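Rifin (Plasmodium falciparum, PDB 7JZK) is a polymorphic surface antigen of the malaria parasite whose second variable (V2) domain, the part described here, binds the human immune receptor LAIR1. Local coordinates at residues Asn29-Ala34 and Thr56-Val61; Ala67-Met72 and Val106-Ala111. All coordinates share one frame; numbering follows the deposited sequence.

Interaction 1. Residues Asn29-Ala34 and Thr56-Val61; sequences NAIIGA and TSYSDV
Ala30 starts the contact on the helix, its CB lying 4.1 Å from the hydroxyl oxygen OH of Tyr58. A methyl group is all the side chain offers here, and its small size is consistent with the close approach of the phenol end of Tyr58. Ile31, the next residue, carries most of the packing. Its branch point is what touches: CB stands 3.3 Å from Tyr58 CE2, and CG2 lies 3.4 Å from Tyr58 CD2. The two side chains pass each other at a slant, and ring atoms CD2 and CE2 are the ones that meet the beta-branch. With CG1 anti to the backbone N (chi1 -162°), CG2 falls between N and the carbonyl carbon and is the branch presented to the ring, while CG1 comes 4.0 Å from the carbonyl O of Tyr58. The backbone N of Ile31 also lies at the ring edge, in its plane, 3.6 Å from Tyr58 CE2.

A flat, largely apolar ring with a polar tip suits a partly exposed place like this one. Tyr58 is delivered by a type I turn from Ser57 to Asp60, in which Ser57 OG accepts from Ser59 N at 3.1 Å, forming an ST turn. Asp60 is the N-cap of helix 61-75: its side chain caps a backbone N in the first turn, and OD2 also hydrogen-bonds Thr63 OG1. The contact thus packs the loop between helices 49-55 and 61-75 onto helix 13-39; Ala30 and Tyr58 both also touch Ala123 of helix 108-126, while Ile31 reaches Phe53 of helix 49-55.

Interaction 2. Residues Ala67-Met72 and Val106-Ala111; sequences AIDTQM and VKQKDA
Gln108 reaches across to helix 61-75 and lies between Asp69 and Met72, about one helical turn apart there. Its chain is extended, with CG anti to the backbone N (chi1 171°), and this carries the amide to the facing helix. The amide plane stands 73° from the carboxylate plane of Asp69, so the two groups meet steeply inclined. Gln108 NE2 gives OD2 of Asp69 a weak hydrogen bond of 3.4 Å, long but fairly straight at 166°. On the oxygen side of the amide, Met72 crosses at a slant: its CG and SD are each 3.4 Å from Gln108 OE1. The flexible, polarisable thioether chain can follow the contour of the amide, and it is bent at its last torsion, turning CE aside.

Lys109 meets Asp69 at about a right angle, and its aliphatic root does the touching. Its CB is 3.3 Å from Asp69 OD2, and its CG is 3.9 Å from Asp69 CG. The ammonium is more distant, with NZ 5.4 Å from Asp69 OD1, too far for a salt bridge, though the opposite charges probably attract weakly.

Glutamine suits its place because one amide can both donate and accept. Beyond these segments NE2 also bonds Thr73 OG1, while OE1 takes a hydrogen bond from Arg92 NE of helix 86-94, its strongest polar partner; these bonds would favour this way round for the amide. They tie together helices 61-75, 86-94 and 108-126, and Gln108 also packs on Tyr45 of the bound LAIR1 ectodomain (from antibody MGD21). The carboxylate of Asp69, on helix 61-75, faces the first turn of helix 108-126; that helix end and the lysine ammonium would probably favour its ionised form.

Both segments of interaction 1 precede those of interaction 2 in the sequence; the centres are about 17 Å apart and the nearest atoms about 7 Å. Helices 61-75 and 108-126 connect them: the loop of interaction 1 leads straight into helix 61-75, whose later turns supply residues 67-72, while helix 108-126 begins at interaction 2 and runs back to meet interaction 1 through Ala123. Together they tie the 56-61 loop to helix 13-39, and helix 61-75 to the start of helix 108-126, in this largely helical V2 domain. Gln108 of interaction 2 packs against the LAIR1 ectodomain, whereas Thr56 in interaction 1 adjoins an attached glycan, and its segments touch no other chain of the assembly.

Interaction 1. Residues Asn29-Ala34 and Thr56-Val61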
ATOM      1  N   ASN B  29      10.108 -13.460  19.590  1.00 69.88           N
ATOM      2  CA  ASN B  29       9.561 -14.507  18.741  1.00 68.51           C
ATOM      3  C   ASN B  29       8.052 -14.393  18.619  1.00 60.77           C
ATOM      4  O   ASN B  29       7.501 -14.628  17.540  1.00 64.83           O
ATOM      5  CB  ASN B  29       9.947 -15.881  19.280  1.00 67.25           C
ATOM      6  CG  ASN B  29      11.413 -16.162  19.127  1.00 74.56           C
ATOM      7  OD1 ASN B  29      12.176 -15.289  18.720  1.00 77.05           O
ATOM      8  ND2 ASN B  29      11.829 -17.379  19.464  1.00 73.18           N
ATOM      9  N   ALA B  30       7.367 -14.012  19.701  1.00 57.66           N
ATOM     10  CA  ALA B  30       5.914 -13.885  19.633  1.00 61.34           C
ATOM     11  C   ALA B  30       5.495 -12.759  18.692  1.00 61.30           C
ATOM     12  O   ALA B  30       4.597 -12.934  17.852  1.00 59.82           O
ATOM     13  CB  ALA B  30       5.338 -13.664  21.032  1.00 63.36           C
ATOM     14  N   ILE B  31       6.134 -11.591  18.807  1.00 61.20           N
ATOM     15  CA  ILE B  31       5.676 -10.523  17.919  1.00 62.16           C
ATOM     16  C   ILE B  31       6.093 -10.813  16.491  1.00 59.59           C
ATOM     17  O   ILE B  31       5.382 -10.455  15.549  1.00 61.81           O
ATOM     18  CB  ILE B  31       6.152  -9.119  18.329  1.00 63.13           C
ATOM     19  CG1 ILE B  31       5.286  -8.072  17.627  1.00 63.36           C
ATOM     20  CG2 ILE B  31       7.569  -8.890  17.893  1.00 63.84           C
ATOM     21  CD1 ILE B  31       3.793  -8.250  17.826  1.00 59.07           C
ATOM     22  N   ILE B  32       7.218 -11.492  16.296  1.00 57.13           N
ATOM     23  CA  ILE B  32       7.669 -11.735  14.939  1.00 60.85           C
ATOM     24  C   ILE B  32       6.720 -12.706  14.277  1.00 60.42           C
ATOM     25  O   ILE B  32       6.293 -12.501  13.137  1.00 59.98           O
ATOM     26  CB  ILE B  32       9.131 -12.233  14.907  1.00 62.71           C
ATOM     27  CG1 ILE B  32      10.102 -11.080  15.196  1.00 65.26           C
ATOM     28  CG2 ILE B  32       9.420 -12.920  13.552  1.00 51.08           C
ATOM     29  CD1 ILE B  32      11.503 -11.549  15.663  1.00 60.11           C
ATOM     30  N   GLY B  33       6.383 -13.789  14.970  1.00 55.66           N
ATOM     31  CA  GLY B  33       5.413 -14.711  14.421  1.00 51.55           C
ATOM     32  C   GLY B  33       4.096 -14.043  14.103  1.00 51.50           C
ATOM     33  O   GLY B  33       3.495 -14.324  13.071  1.00 58.46           O
ATOM     34  N   ALA B  34       3.624 -13.159  14.990  1.00 48.28           N
ATOM     35  CA  ALA B  34       2.339 -12.508  14.748  1.00 55.84           C
ATOM     36  C   ALA B  34       2.380 -11.618  13.496  1.00 56.27           C
ATOM     37  O   ALA B  34       1.465 -11.659  12.660  1.00 48.77           O
ATOM     38  CB  ALA B  34       1.934 -11.703  15.988  1.00 58.78           C
ATOM     39  N   THR B  56      14.597  -1.825  18.093  1.00 70.73           N
ATOM     40  CA  THR B  56      13.336  -1.257  18.544  1.00 68.00           C
ATOM     41  C   THR B  56      12.574  -2.214  19.445  1.00 63.94           C
ATOM     42  O   THR B  56      12.667  -3.438  19.311  1.00 65.69           O
ATOM     43  CB  THR B  56      12.448  -0.862  17.369  1.00 71.71           C
ATOM     44  OG1 THR B  56      11.076  -1.059  17.733  1.00 70.84           O
ATOM     45  CG2 THR B  56      12.762  -1.687  16.188  1.00 64.76           C
ATOM     46  N   SER B  57      11.794  -1.626  20.346  1.00 66.18           N
ATOM     47  CA  SER B  57      11.118  -2.394  21.379  1.00 67.26           C
ATOM     48  C   SER B  57      10.099  -3.342  20.773  1.00 70.07           C
ATOM     49  O   SER B  57       9.531  -3.089  19.707  1.00 71.01           O
ATOM     50  CB  SER B  57      10.412  -1.474  22.366  1.00 68.33           C
ATOM     51  OG  SER B  57       9.355  -2.176  23.003  1.00 71.55           O
ATOM     52  N   TYR B  58       9.856  -4.437  21.484  1.00 71.40           N
ATOM     53  CA  TYR B  58       8.950  -5.478  21.033  1.00 67.39           C
ATOM     54  C   TYR B  58       7.477  -5.088  21.155  1.00 68.57           C
ATOM     55  O   TYR B  58       6.622  -5.737  20.543  1.00 69.09           O
ATOM     56  CB  TYR B  58       9.273  -6.757  21.821  1.00 72.76           C
ATOM     57  CG  TYR B  58       8.091  -7.626  22.169  1.00 73.95           C
ATOM     58  CD1 TYR B  58       7.384  -7.454  23.357  1.00 76.99           C
ATOM     59  CD2 TYR B  58       7.687  -8.625  21.317  1.00 73.81           C
ATOM     60  CE1 TYR B  58       6.288  -8.263  23.666  1.00 85.12           C
ATOM     61  CE2 TYR B  58       6.591  -9.419  21.610  1.00 79.49           C
ATOM     62  CZ  TYR B  58       5.904  -9.255  22.781  1.00 89.94           C
ATOM     63  OH  TYR B  58       4.827 -10.084  23.039  1.00 95.23           O
ATOM     64  N   SER B  59       7.152  -4.024  21.893  1.00 69.91           N
ATOM     65  CA  SER B  59       5.771  -3.565  22.043  1.00 65.92           C
ATOM     66  C   SER B  59       5.570  -2.129  21.550  1.00 58.95           C
ATOM     67  O   SER B  59       4.578  -1.487  21.910  1.00 55.34           O
ATOM     68  CB  SER B  59       5.325  -3.693  23.499  1.00 67.23           C
ATOM     69  OG  SER B  59       6.281  -3.093  24.364  1.00 72.02           O
ATOM     70  N   ASP B  60       6.476  -1.625  20.711  1.00 55.62           N
ATOM     71  CA  ASP B  60       6.438  -0.240  20.236  1.00 62.28           C
ATOM     72  C   ASP B  60       5.493  -0.137  19.037  1.00 60.00           C
ATOM     73  O   ASP B  60       5.906  -0.046  17.881  1.00 57.24           O
ATOM     74  CB  ASP B  60       7.849   0.215  19.870  1.00 57.36           C
ATOM     75  CG  ASP B  60       7.921   1.688  19.503  1.00 63.27           C
ATOM     76  OD1 ASP B  60       6.870   2.379  19.513  1.00 63.69           O
ATOM     77  OD2 ASP B  60       9.035   2.142  19.167  1.00 60.30           O
ATOM     78  N   VAL B  61       4.199  -0.063  19.339  1.00 57.07           N
ATOM     79  CA  VAL B  61       3.193  -0.115  18.285  1.00 58.36           C
ATOM     80  C   VAL B  61       3.435   0.971  17.238  1.00 61.65           C
ATOM     81  O   VAL B  61       3.284   0.736  16.033  1.00 60.84           O
ATOM     82  CB  VAL B  61       1.790   0.007  18.896  1.00 54.29           C
ATOM     83  CG1 VAL B  61       0.806   0.379  17.811  1.00 56.26           C
ATOM     84  CG2 VAL B  61       1.404  -1.277  19.640  1.00 52.95           C
TER

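Interaction 2. Residues Ala67-Met72 and Val106-Ala111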
ATOM      1  N   ALA B  67       6.671   1.719  10.199  1.00 53.36           N
ATOM      2  CA  ALA B  67       7.544   0.995   9.274  1.00 47.19           C
ATOM      3  C   ALA B  67       6.744   0.106   8.325  1.00 49.08           C
ATOM      4  O   ALA B  67       7.071  -0.002   7.134  1.00 48.58           O
ATOM      5  CB  ALA B  67       8.561   0.156  10.061  1.00 48.14           C
ATOM      6  N   ILE B  68       5.691  -0.536   8.831  1.00 45.80           N
ATOM      7  CA  ILE B  68       4.871  -1.384   7.985  1.00 45.32           C
ATOM      8  C   ILE B  68       4.123  -0.531   6.968  1.00 47.77           C
ATOM      9  O   ILE B  68       4.035  -0.893   5.794  1.00 44.93           O
ATOM     10  CB  ILE B  68       3.930  -2.246   8.848  1.00 49.21           C
ATOM     11  CG1 ILE B  68       4.726  -3.339   9.602  1.00 47.79           C
ATOM     12  CG2 ILE B  68       2.822  -2.862   7.980  1.00 44.38           C
ATOM     13  CD1 ILE B  68       3.901  -4.167  10.578  1.00 40.45           C
ATOM     14  N   ASP B  69       3.625   0.637   7.393  1.00 45.93           N
ATOM     15  CA  ASP B  69       2.948   1.561   6.485  1.00 47.15           C
ATOM     16  C   ASP B  69       3.878   2.007   5.381  1.00 47.26           C
ATOM     17  O   ASP B  69       3.528   1.976   4.204  1.00 51.57           O
ATOM     18  CB  ASP B  69       2.434   2.787   7.253  1.00 45.09           C
ATOM     19  CG  ASP B  69       1.894   3.891   6.331  1.00 57.82           C
ATOM     20  OD1 ASP B  69       2.698   4.694   5.803  1.00 58.86           O
ATOM     21  OD2 ASP B  69       0.669   4.017   6.147  1.00 58.91           O
ATOM     22  N   THR B  70       5.082   2.398   5.735  1.00 47.01           N
ATOM     23  CA  THR B  70       6.020   2.878   4.733  1.00 48.88           C
ATOM     24  C   THR B  70       6.346   1.765   3.740  1.00 49.39           C
ATOM     25  O   THR B  70       6.336   1.980   2.517  1.00 49.09           O
ATOM     26  CB  THR B  70       7.289   3.374   5.454  1.00 51.99           C
ATOM     27  OG1 THR B  70       6.921   4.382   6.407  1.00 49.70           O
ATOM     28  CG2 THR B  70       8.248   4.003   4.476  1.00 51.79           C
ATOM     29  N   GLN B  71       6.522   0.545   4.226  1.00 45.20           N
ATOM     30  CA  GLN B  71       6.826  -0.610   3.346  1.00 45.17           C
ATOM     31  C   GLN B  71       5.628  -0.936   2.450  1.00 44.33           C
ATOM     32  O   GLN B  71       5.845  -1.191   1.273  1.00 42.37           O
ATOM     33  CB  GLN B  71       7.264  -1.801   4.194  1.00 42.16           C
ATOM     34  CG  GLN B  71       7.776  -2.990   3.405  1.00 44.26           C
ATOM     35  CD  GLN B  71       8.637  -3.860   4.282  1.00 50.97           C
ATOM     36  OE1 GLN B  71       9.615  -3.408   4.866  1.00 52.43           O
ATOM     37  NE2 GLN B  71       8.276  -5.124   4.379  1.00 50.37           N
ATOM     38  N   MET B  72       4.416  -0.918   3.007  1.00 48.00           N
ATOM     39  CA  MET B  72       3.223  -1.211   2.210  1.00 43.38           C
ATOM     40  C   MET B  72       3.044  -0.181   1.108  1.00 46.27           C
ATOM     41  O   MET B  72       2.682  -0.527  -0.023  1.00 42.75           O
ATOM     42  CB  MET B  72       1.976  -1.257   3.099  1.00 40.97           C
ATOM     43  CG  MET B  72       0.680  -1.627   2.379  1.00 42.81           C
ATOM     44  SD  MET B  72      -0.692  -1.967   3.521  1.00 41.16           S
ATOM     45  CE  MET B  72      -0.100  -3.560   4.120  1.00 40.01           C
ATOM     46  N   VAL B 106     -10.489   5.486   4.169  1.00 49.25           N
ATOM     47  CA  VAL B 106      -9.876   4.767   5.281  1.00 51.69           C
ATOM     48  C   VAL B 106      -8.360   4.890   5.134  1.00 56.38           C
ATOM     49  O   VAL B 106      -7.782   4.379   4.167  1.00 56.05           O
ATOM     50  CB  VAL B 106     -10.334   3.306   5.315  1.00 53.14           C
ATOM     51  CG1 VAL B 106      -9.704   2.573   6.458  1.00 46.55           C
ATOM     52  CG2 VAL B 106     -11.873   3.234   5.386  1.00 46.30           C
ATOM     53  N   LYS B 107      -7.709   5.577   6.066  1.00 58.61           N
ATOM     54  CA  LYS B 107      -6.267   5.743   5.975  1.00 55.99           C
ATOM     55  C   LYS B 107      -5.542   4.480   6.382  1.00 52.19           C
ATOM     56  O   LYS B 107      -5.868   3.853   7.390  1.00 51.88           O
ATOM     57  CB  LYS B 107      -5.812   6.904   6.848  1.00 58.55           C
ATOM     58  CG  LYS B 107      -6.207   8.237   6.292  1.00 58.97           C
ATOM     59  CD  LYS B 107      -6.456   9.260   7.388  1.00 70.19           C
ATOM     60  CE  LYS B 107      -7.036  10.522   6.782  1.00 62.69           C
ATOM     61  NZ  LYS B 107      -5.932  11.396   6.340  1.00 59.04           N
ATOM     62  N   GLN B 108      -4.545   4.136   5.571  1.00 49.85           N
ATOM     63  CA  GLN B 108      -3.784   2.901   5.706  1.00 47.97           C
ATOM     64  C   GLN B 108      -3.018   2.856   7.021  1.00 52.18           C
ATOM     65  O   GLN B 108      -3.052   1.858   7.736  1.00 50.14           O
ATOM     66  CB  GLN B 108      -2.837   2.794   4.503  1.00 44.57           C
ATOM     67  CG  GLN B 108      -1.797   1.689   4.533  1.00 42.71           C
ATOM     68  CD  GLN B 108      -0.964   1.644   3.249  1.00 44.66           C
ATOM     69  OE1 GLN B 108      -1.371   1.086   2.238  1.00 44.40           O
ATOM     70  NE2 GLN B 108       0.182   2.325   3.272  1.00 39.25           N
ATOM     71  N   LYS B 109      -2.358   3.952   7.377  1.00 54.29           N
ATOM     72  CA  LYS B 109      -1.563   4.011   8.602  1.00 54.21           C
ATOM     73  C   LYS B 109      -2.420   3.712   9.824  1.00 50.38           C
ATOM     74  O   LYS B 109      -2.010   2.976  10.710  1.00 52.46           O
ATOM     75  CB  LYS B 109      -0.927   5.407   8.737  1.00 58.13           C
ATOM     76  CG  LYS B 109       0.361   5.520   9.549  1.00 67.00           C
ATOM     77  CD  LYS B 109       1.013   6.877   9.286  1.00 79.95           C
ATOM     78  CE  LYS B 109       2.365   7.029   9.960  1.00 68.39           C
ATOM     79  NZ  LYS B 109       2.930   8.386   9.703  1.00 72.28           N
ATOM     80  N   ASP B 110      -3.626   4.258   9.874  1.00 47.97           N
ATOM     81  CA  ASP B 110      -4.530   4.042  11.000  1.00 53.46           C
ATOM     82  C   ASP B 110      -4.995   2.592  11.091  1.00 49.38           C
ATOM     83  O   ASP B 110      -4.992   2.002  12.170  1.00 49.09           O
ATOM     84  CB  ASP B 110      -5.704   5.029  10.883  1.00 54.09           C
ATOM     85  CG  ASP B 110      -5.212   6.486  10.909  1.00 61.86           C
ATOM     86  OD1 ASP B 110      -4.115   6.721  11.464  1.00 58.03           O
ATOM     87  OD2 ASP B 110      -5.840   7.385  10.310  1.00 65.07           O
ATOM     88  N   ALA B 111      -5.363   1.985   9.972  1.00 51.61           N
ATOM     89  CA  ALA B 111      -5.788   0.586   9.999  1.00 48.57           C
ATOM     90  C   ALA B 111      -4.623  -0.319  10.408  1.00 47.61           C
ATOM     91  O   ALA B 111      -4.786  -1.253  11.192  1.00 45.35           O
ATOM     92  CB  ALA B 111      -6.357   0.187   8.626  1.00 46.29           C
TER